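Long-range contacts in flagellar motor switch protein FliG (Thermotoga maritima, PDB 3AJC), which probably forms part of the switch complex at the base of the flagellar motor, which receives chemotaxis signals and sets the direction of rotation: residues T152-K160 against L181-V192; P37-G45 against A96-R104. All blocks are in the same frame, centred on the assembly; numbering follows the deposited sequence.

Contact 1: residues T152-K160 against L181-V192; sequences TRDLALALK and LLKDELEYMGPV
Thr152 and Leu182 bring the two helices together, their CA atoms 5.7 Å apart; the axes of 152-159 and 181-187 run at 61° to each other, 9.2 Å apart at closest approach, and Ala156 faces Leu186 one turn on. Leu182 is a knob in a hole formed by Thr152, Leu155, Ala156 and Leu159. Its CG lies anti to the backbone N (chi1 176°), which swings the branch inward: CD1 sits 3.7 Å from Ala156 CB, while CD2 meets Leu159 CD1. The small Ala156 methyl also receives Glu185 CG and Leu186 CD2. On the solvent side Arg153 and Glu185 form a long salt bridge, NE to OE1 3.5 Å, with guanidinium and carboxylate planes 74° apart. Beyond Tyr188, where the helix ends, Met189 reaches back: its CE lies over one face of the Arg153 guanidinium, offset toward the rim, and presses tightly on Leu157 CD2 at 3.4 Å. The Lys160 chain runs antiparallel alongside Met189, its CE 3.5 Å from SD. Shortening Met189 to an alanine is likely to open a gap beside Leu157 and Ala156 and deprive one guanidinium face of its methyl contact. Val192 CG2 then packs on Lys160 CD, 3.8 Å away. This is knob-into-hole packing of two short helices in the all-helical C-terminal domain of FliG, where helix 176-187 and the chain after it wrap one side of helix 152-159.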
loop_
_atom_site.group_PDB
_atom_site.type_symbol
_atom_site.label_atom_id
_atom_site.label_comp_id
_atom_site.label_asym_id
_atom_site.label_seq_id
_atom_site.Cartn_x
_atom_site.Cartn_y
_atom_site.Cartn_z
ATOM N N THR A 152 -13.753 3.631 -18.897
ATOM C CA THR A 152 -14.748 2.595 -18.712
ATOM C C THR A 152 -14.205 1.214 -18.389
ATOM O O THR A 152 -14.658 0.582 -17.435
ATOM C CB THR A 152 -15.643 2.477 -19.962
ATOM O OG1 THR A 152 -16.278 3.734 -20.199
ATOM C CG2 THR A 152 -16.703 1.386 -19.776
ATOM N N ARG A 153 -13.247 0.735 -19.178
ATOM C CA ARG A 153 -12.734 -0.605 -18.945
ATOM C C ARG A 153 -12.016 -0.791 -17.615
ATOM O O ARG A 153 -12.156 -1.828 -16.969
ATOM C CB ARG A 153 -11.819 -1.043 -20.085
ATOM C CG ARG A 153 -11.441 -2.518 -19.997
ATOM C CD ARG A 153 -11.024 -3.064 -21.353
ATOM N NE ARG A 153 -11.086 -4.523 -21.384
ATOM C CZ ARG A 153 -10.178 -5.322 -20.834
ATOM N NH1 ARG A 153 -9.123 -4.808 -20.211
ATOM N NH2 ARG A 153 -10.338 -6.635 -20.892
ATOM N N ASP A 154 -11.234 0.195 -17.203
ATOM C CA ASP A 154 -10.541 0.064 -15.936
ATOM C C ASP A 154 -11.551 0.033 -14.797
ATOM O O ASP A 154 -11.384 -0.703 -13.825
ATOM C CB ASP A 154 -9.550 1.204 -15.746
ATOM C CG ASP A 154 -8.270 0.973 -16.513
ATOM O OD1 ASP A 154 -7.776 -0.181 -16.506
ATOM O OD2 ASP A 154 -7.751 1.932 -17.112
ATOM N N LEU A 155 -12.613 0.817 -14.940
ATOM C CA LEU A 155 -13.649 0.877 -13.930
ATOM C C LEU A 155 -14.319 -0.492 -13.824
ATOM O O LEU A 155 -14.478 -1.027 -12.732
ATOM C CB LEU A 155 -14.676 1.947 -14.300
ATOM C CG LEU A 155 -15.632 2.471 -13.231
ATOM C CD1 LEU A 155 -14.879 2.706 -11.914
ATOM C CD2 LEU A 155 -16.270 3.780 -13.734
ATOM N N ALA A 156 -14.697 -1.058 -14.964
ATOM C CA ALA A 156 -15.360 -2.352 -14.975
ATOM C C ALA A 156 -14.490 -3.416 -14.313
ATOM O O ALA A 156 -14.975 -4.199 -13.489
ATOM C CB ALA A 156 -15.698 -2.752 -16.401
ATOM N N LEU A 157 -13.211 -3.447 -14.677
ATOM C CA LEU A 157 -12.277 -4.405 -14.101
ATOM C C LEU A 157 -12.180 -4.223 -12.592
ATOM O O LEU A 157 -12.325 -5.173 -11.822
ATOM C CB LEU A 157 -10.885 -4.224 -14.718
ATOM C CG LEU A 157 -10.744 -4.660 -16.175
ATOM C CD1 LEU A 157 -9.421 -4.171 -16.781
ATOM C CD2 LEU A 157 -10.838 -6.160 -16.220
ATOM N N ALA A 158 -11.933 -2.987 -12.178
ATOM C CA ALA A 158 -11.798 -2.665 -10.763
ATOM C C ALA A 158 -13.025 -3.075 -9.943
ATOM O O ALA A 158 -12.899 -3.481 -8.780
ATOM C CB ALA A 158 -11.539 -1.170 -10.601
ATOM N N LEU A 159 -14.205 -2.973 -10.549
ATOM C CA LEU A 159 -15.449 -3.307 -9.867
ATOM C C LEU A 159 -15.660 -4.806 -9.673
ATOM O O LEU A 159 -16.359 -5.222 -8.753
ATOM C CB LEU A 159 -16.640 -2.701 -10.614
ATOM C CG LEU A 159 -16.753 -1.182 -10.484
ATOM C CD1 LEU A 159 -17.896 -0.646 -11.336
ATOM C CD2 LEU A 159 -16.964 -0.842 -9.024
ATOM N N LYS A 160 -15.061 -5.623 -10.529
ATOM C CA LYS A 160 -15.202 -7.061 -10.369
ATOM C C LYS A 160 -14.528 -7.504 -9.072
ATOM O O LYS A 160 -14.670 -8.648 -8.650
ATOM C CB LYS A 160 -14.583 -7.803 -11.552
ATOM C CG LYS A 160 -15.398 -7.720 -12.826
ATOM C CD LYS A 160 -14.848 -8.661 -13.882
ATOM C CE LYS A 160 -15.821 -8.808 -15.048
ATOM N NZ LYS A 160 -17.139 -9.363 -14.609
ATOM N N LEU A 181 -22.391 3.194 -20.357
ATOM C CA LEU A 181 -21.209 2.638 -21.018
ATOM C C LEU A 181 -20.642 1.505 -20.150
ATOM O O LEU A 181 -20.287 0.441 -20.642
ATOM C CB LEU A 181 -20.136 3.723 -21.220
ATOM C CG LEU A 181 -20.072 4.573 -22.502
ATOM C CD1 LEU A 181 -20.896 3.958 -23.589
ATOM C CD2 LEU A 181 -20.530 5.982 -22.218
ATOM N N LEU A 182 -20.558 1.745 -18.849
ATOM C CA LEU A 182 -20.043 0.736 -17.930
ATOM C C LEU A 182 -20.881 -0.549 -17.994
ATOM O O LEU A 182 -20.344 -1.641 -18.167
ATOM C CB LEU A 182 -20.027 1.296 -16.501
ATOM C CG LEU A 182 -19.596 0.337 -15.385
ATOM C CD1 LEU A 182 -18.153 -0.097 -15.597
ATOM C CD2 LEU A 182 -19.758 1.030 -14.039
ATOM N N LYS A 183 -22.201 -0.417 -17.880
ATOM C CA LYS A 183 -23.070 -1.594 -17.924
ATOM C C LYS A 183 -22.835 -2.408 -19.187
ATOM O O LYS A 183 -22.807 -3.644 -19.142
ATOM C CB LYS A 183 -24.539 -1.185 -17.825
ATOM C CG LYS A 183 -24.911 -0.560 -16.493
ATOM C CD LYS A 183 -26.390 -0.191 -16.463
ATOM C CE LYS A 183 -26.786 0.357 -15.103
ATOM N NZ LYS A 183 -28.209 0.778 -14.989
ATOM N N ASP A 184 -22.665 -1.715 -20.313
ATOM C CA ASP A 184 -22.405 -2.383 -21.584
ATOM C C ASP A 184 -21.123 -3.193 -21.519
ATOM O O ASP A 184 -21.084 -4.344 -21.959
ATOM C CB ASP A 184 -22.271 -1.374 -22.716
ATOM C CG ASP A 184 -23.531 -1.254 -23.528
ATOM O OD1 ASP A 184 -24.400 -0.438 -23.146
ATOM O OD2 ASP A 184 -23.653 -1.991 -24.540
ATOM N N GLU A 185 -20.071 -2.578 -20.982
ATOM C CA GLU A 185 -18.788 -3.248 -20.855
ATOM C C GLU A 185 -18.952 -4.512 -20.016
ATOM O O GLU A 185 -18.552 -5.598 -20.435
ATOM C CB GLU A 185 -17.765 -2.309 -20.213
ATOM C CG GLU A 185 -16.414 -2.944 -19.880
ATOM C CD GLU A 185 -15.639 -3.405 -21.104
ATOM O OE1 GLU A 185 -14.418 -3.648 -20.977
ATOM O OE2 GLU A 185 -16.241 -3.532 -22.190
ATOM N N LEU A 186 -19.554 -4.372 -18.841
ATOM C CA LEU A 186 -19.764 -5.515 -17.956
ATOM C C LEU A 186 -20.487 -6.672 -18.658
ATOM O O LEU A 186 -20.061 -7.824 -18.572
ATOM C CB LEU A 186 -20.549 -5.074 -16.720
ATOM C CG LEU A 186 -19.818 -4.045 -15.852
ATOM C CD1 LEU A 186 -20.761 -3.434 -14.832
ATOM C CD2 LEU A 186 -18.637 -4.715 -15.172
ATOM N N GLU A 187 -21.570 -6.360 -19.362
ATOM C CA GLU A 187 -22.344 -7.373 -20.074
ATOM C C GLU A 187 -21.534 -8.193 -21.072
ATOM O O GLU A 187 -21.724 -9.405 -21.177
ATOM C CB GLU A 187 -23.513 -6.720 -20.809
ATOM C CG GLU A 187 -24.607 -6.205 -19.894
ATOM C CD GLU A 187 -25.662 -5.411 -20.641
ATOM O OE1 GLU A 187 -26.689 -5.055 -20.022
ATOM O OE2 GLU A 187 -25.459 -5.141 -21.844
ATOM N N TYR A 188 -20.643 -7.536 -21.811
ATOM C CA TYR A 188 -19.835 -8.233 -22.807
ATOM C C TYR A 188 -18.375 -8.366 -22.413
ATOM O O TYR A 188 -17.505 -8.512 -23.274
ATOM C CB TYR A 188 -19.911 -7.521 -24.159
ATOM C CG TYR A 188 -21.311 -7.339 -24.681
ATOM C CD1 TYR A 188 -21.967 -6.116 -24.552
ATOM C CD2 TYR A 188 -21.986 -8.389 -25.298
ATOM C CE1 TYR A 188 -23.259 -5.941 -25.027
ATOM C CE2 TYR A 188 -23.280 -8.227 -25.776
ATOM C CZ TYR A 188 -23.910 -7.002 -25.639
ATOM O OH TYR A 188 -25.188 -6.841 -26.120
ATOM N N MET A 189 -18.099 -8.307 -21.117
ATOM C CA MET A 189 -16.729 -8.429 -20.652
ATOM C C MET A 189 -16.365 -9.894 -20.435
ATOM O O MET A 189 -15.501 -10.425 -21.119
ATOM C CB MET A 189 -16.531 -7.630 -19.363
ATOM C CG MET A 189 -15.145 -7.750 -18.767
ATOM S SD MET A 189 -14.888 -6.532 -17.471
ATOM C CE MET A 189 -13.604 -5.587 -18.177
ATOM N N GLY A 190 -17.032 -10.551 -19.493
ATOM C CA GLY A 190 -16.728 -11.947 -19.236
ATOM C C GLY A 190 -15.656 -12.117 -18.172
ATOM O O GLY A 190 -15.267 -11.142 -17.528
ATOM N N PRO A 191 -15.160 -13.347 -17.955
ATOM C CA PRO A 191 -14.125 -13.595 -16.944
ATOM C C PRO A 191 -12.808 -12.909 -17.287
ATOM O O PRO A 191 -12.452 -12.771 -18.458
ATOM C CB PRO A 191 -14.002 -15.120 -16.940
ATOM C CG PRO A 191 -15.374 -15.573 -17.366
ATOM C CD PRO A 191 -15.661 -14.619 -18.502
ATOM N N VAL A 192 -12.086 -12.481 -16.258
ATOM C CA VAL A 192 -10.821 -11.795 -16.464
ATOM C C VAL A 192 -9.752 -12.245 -15.481
ATOM O O VAL A 192 -10.057 -12.741 -14.397
ATOM C CB VAL A 192 -11.000 -10.263 -16.324
ATOM C CG1 VAL A 192 -12.014 -9.761 -17.346
ATOM C CG2 VAL A 192 -11.463 -9.915 -14.914
#

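Contact 2: residues P37-G45 against A96-R104; sequences PPVAAQILG and AEIMNNLDR
In the helical bundle of the FliG middle region, helix 37-46 packs across the last turns of helix 92-100 as a knob-into-hole pair; the axes of segments 37-45 and 96-100 lie 8.0 Å apart at 66°. Ile98 is the knob, seated among Pro37, Ala40, Ala41 and Leu44. Its two branches divide the work: CD1, at the end of an extended chain (chi2 180°), rests on Ala40 CB at 3.7 Å, whereas CG2 touches Leu44 CD2, the two side chains crossing at about a right angle. Ile59 of helix 49-60 also touches Ile98, and Leu32 of helix 25-33 packs on Ala40 and Leu44, so the pair belongs to a larger apolar core. The Leu44 side chain is about 9 Å from that of Arg58, part of the EHPQR motif important for interaction with FliM. At the proline end, the Pro37 ring lies alongside Glu97, with CG and CB of the ring both 3.8 Å from Glu97 CB. Asn101 runs beside Pro38 in the same direction, its amide held back toward its own helix by a weak bent bond from ND2 to Glu97 O (2.7 Å, 129°). Ala41 CB meets Asn101 CB at 3.6 Å. Further along, the Leu102 side chain comes back toward helix 37-46, placing its CD2 methyl 3.3 Å from the Ala41 carbonyl O and 3.8 Å from Gly45 N.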
loop_
_atom_site.group_PDB
_atom_site.type_symbol
_atom_site.label_atom_id
_atom_site.label_comp_id
_atom_site.label_asym_id
_atom_site.label_seq_id
_atom_site.Cartn_x
_atom_site.Cartn_y
_atom_site.Cartn_z
ATOM N N PRO A 37 4.399 -8.733 2.373
ATOM C CA PRO A 37 3.920 -7.848 3.441
ATOM C C PRO A 37 3.125 -8.481 4.597
ATOM O O PRO A 37 3.379 -8.167 5.765
ATOM C CB PRO A 37 3.112 -6.803 2.677
ATOM C CG PRO A 37 3.888 -6.673 1.397
ATOM C CD PRO A 37 4.151 -8.130 1.052
ATOM N N PRO A 38 2.147 -9.362 4.293
ATOM C CA PRO A 38 1.375 -9.980 5.392
ATOM C C PRO A 38 2.312 -10.773 6.302
ATOM O O PRO A 38 2.130 -10.838 7.519
ATOM C CB PRO A 38 0.374 -10.882 4.663
ATOM C CG PRO A 38 0.199 -10.170 3.313
ATOM C CD PRO A 38 1.627 -9.784 2.976
ATOM N N VAL A 39 3.326 -11.367 5.687
ATOM C CA VAL A 39 4.313 -12.148 6.411
ATOM C C VAL A 39 5.133 -11.177 7.250
ATOM O O VAL A 39 5.331 -11.389 8.450
ATOM C CB VAL A 39 5.230 -12.904 5.430
ATOM C CG1 VAL A 39 6.327 -13.635 6.189
ATOM C CG2 VAL A 39 4.399 -13.880 4.603
ATOM N N ALA A 40 5.602 -10.103 6.616
ATOM C CA ALA A 40 6.391 -9.096 7.319
ATOM C C ALA A 40 5.596 -8.474 8.450
ATOM O O ALA A 40 6.134 -8.247 9.528
ATOM C CB ALA A 40 6.846 -7.997 6.355
ATOM N N ALA A 41 4.319 -8.179 8.202
ATOM C CA ALA A 41 3.490 -7.572 9.239
ATOM C C ALA A 41 3.380 -8.531 10.424
ATOM O O ALA A 41 3.457 -8.112 11.574
ATOM C CB ALA A 41 2.093 -7.221 8.683
ATOM N N GLN A 42 3.229 -9.822 10.133
ATOM C CA GLN A 42 3.119 -10.844 11.172
ATOM C C GLN A 42 4.380 -10.868 12.049
ATOM O O GLN A 42 4.291 -10.927 13.281
ATOM C CB GLN A 42 2.872 -12.215 10.521
ATOM C CG GLN A 42 2.744 -13.388 11.482
ATOM C CD GLN A 42 2.456 -14.704 10.765
ATOM O OE1 GLN A 42 3.119 -15.058 9.793
ATOM N NE2 GLN A 42 1.471 -15.436 11.253
ATOM N N ILE A 43 5.552 -10.819 11.417
ATOM C CA ILE A 43 6.813 -10.813 12.158
ATOM C C ILE A 43 6.977 -9.512 12.939
ATOM O O ILE A 43 7.324 -9.523 14.119
ATOM C CB ILE A 43 8.023 -10.945 11.217
ATOM C CG1 ILE A 43 8.009 -12.309 10.526
ATOM C CG2 ILE A 43 9.303 -10.734 11.992
ATOM C CD1 ILE A 43 9.063 -12.449 9.446
ATOM N N LEU A 44 6.733 -8.391 12.268
ATOM C CA LEU A 44 6.857 -7.084 12.886
ATOM C C LEU A 44 6.026 -6.978 14.150
ATOM O O LEU A 44 6.508 -6.528 15.192
ATOM C CB LEU A 44 6.425 -5.995 11.904
ATOM C CG LEU A 44 6.538 -4.552 12.407
ATOM C CD1 LEU A 44 7.949 -4.319 12.913
ATOM C CD2 LEU A 44 6.198 -3.558 11.281
ATOM N N GLY A 45 4.770 -7.395 14.062
ATOM C CA GLY A 45 3.902 -7.308 15.222
ATOM C C GLY A 45 4.312 -8.227 16.356
ATOM O O GLY A 45 3.882 -8.032 17.490
ATOM N N ALA A 96 3.790 0.894 3.913
ATOM C CA ALA A 96 2.345 1.069 3.922
ATOM C C ALA A 96 1.606 -0.266 3.838
ATOM O O ALA A 96 0.570 -0.455 4.480
ATOM C CB ALA A 96 1.918 1.985 2.752
ATOM N N GLU A 97 2.135 -1.171 3.020
ATOM C CA GLU A 97 1.544 -2.488 2.834
ATOM C C GLU A 97 1.655 -3.290 4.129
ATOM O O GLU A 97 0.746 -4.034 4.494
ATOM C CB GLU A 97 2.246 -3.218 1.676
ATOM C CG GLU A 97 1.703 -2.841 0.287
ATOM C CD GLU A 97 2.693 -3.090 -0.855
ATOM O OE1 GLU A 97 3.417 -4.108 -0.828
ATOM O OE2 GLU A 97 2.737 -2.268 -1.796
ATOM N N ILE A 98 2.776 -3.128 4.824
ATOM C CA ILE A 98 2.992 -3.828 6.084
ATOM C C ILE A 98 2.032 -3.257 7.131
ATOM O O ILE A 98 1.402 -4.001 7.886
ATOM C CB ILE A 98 4.449 -3.656 6.553
ATOM C CG1 ILE A 98 5.379 -4.388 5.571
ATOM C CG2 ILE A 98 4.602 -4.134 7.992
ATOM C CD1 ILE A 98 6.855 -4.307 5.900
ATOM N N MET A 99 1.894 -1.931 7.143
ATOM C CA MET A 99 1.013 -1.277 8.093
ATOM C C MET A 99 -0.447 -1.712 7.883
ATOM O O MET A 99 -1.202 -1.875 8.842
ATOM C CB MET A 99 1.148 0.248 7.965
ATOM C CG MET A 99 2.493 0.819 8.445
ATOM S SD MET A 99 2.655 0.880 10.255
ATOM C CE MET A 99 1.902 2.465 10.613
ATOM N N ASN A 100 -0.843 -1.909 6.633
ATOM C CA ASN A 100 -2.218 -2.326 6.355
ATOM C C ASN A 100 -2.494 -3.745 6.878
ATOM O O ASN A 100 -3.614 -4.071 7.271
ATOM C CB ASN A 100 -2.508 -2.269 4.855
ATOM C CG ASN A 100 -2.855 -0.877 4.378
ATOM O OD1 ASN A 100 -3.517 -0.111 5.078
ATOM N ND2 ASN A 100 -2.431 -0.548 3.170
ATOM N N ASN A 101 -1.461 -4.577 6.896
ATOM C CA ASN A 101 -1.609 -5.950 7.355
ATOM C C ASN A 101 -1.331 -6.176 8.831
ATOM O O ASN A 101 -1.403 -7.311 9.301
ATOM C CB ASN A 101 -0.719 -6.865 6.520
ATOM C CG ASN A 101 -1.205 -6.991 5.097
ATOM O OD1 ASN A 101 -2.259 -7.590 4.836
ATOM N ND2 ASN A 101 -0.453 -6.417 4.164
ATOM N N LEU A 102 -0.989 -5.113 9.558
ATOM C CA LEU A 102 -0.744 -5.239 10.990
ATOM C C LEU A 102 -2.101 -5.206 11.667
ATOM O O LEU A 102 -3.096 -4.820 11.052
ATOM C CB LEU A 102 0.077 -4.054 11.523
ATOM C CG LEU A 102 1.612 -4.046 11.499
ATOM C CD1 LEU A 102 2.121 -2.700 12.083
ATOM C CD2 LEU A 102 2.157 -5.214 12.310
ATOM N N ASP A 103 -2.149 -5.620 12.926
ATOM C CA ASP A 103 -3.388 -5.546 13.671
ATOM C C ASP A 103 -3.547 -4.043 13.900
ATOM O O ASP A 103 -2.554 -3.325 14.044
ATOM C CB ASP A 103 -3.266 -6.272 15.017
ATOM C CG ASP A 103 -2.136 -5.732 15.877
ATOM O OD1 ASP A 103 -0.953 -5.956 15.523
ATOM O OD2 ASP A 103 -2.422 -5.075 16.903
ATOM N N ARG A 104 -4.789 -3.575 13.928
ATOM C CA ARG A 104 -5.097 -2.164 14.136
ATOM C C ARG A 104 -4.321 -1.507 15.274
ATOM O O ARG A 104 -3.738 -0.436 15.103
ATOM C CB ARG A 104 -6.592 -2.001 14.407
ATOM C CG ARG A 104 -7.231 -0.845 13.677
ATOM C CD ARG A 104 -8.544 -1.314 13.111
ATOM N NE ARG A 104 -8.328 -2.533 12.336
ATOM C CZ ARG A 104 -9.296 -3.347 11.926
ATOM N NH1 ARG A 104 -10.562 -3.077 12.214
ATOM N NH2 ARG A 104 -8.990 -4.432 11.231
#

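Along the chain the contacts come in series: contact 2 closes before contact 1 opens. They lie on opposite sides of the chain's centre, with their own centres 32 Å apart and nearest atoms about 16 Å apart, and they share no helix. Contact 2 packs helix 37-46 against helix 92-100 and the turn leading into helix 104-117. Contact 1 pairs helices 152-159 and 176-187 inside the C-terminal domain. Each is thus local to one of the two helical parts of this middle and C-terminal fragment, and neither bridges them; of the two only contact 2 lies near an annotated FliM-interaction residue.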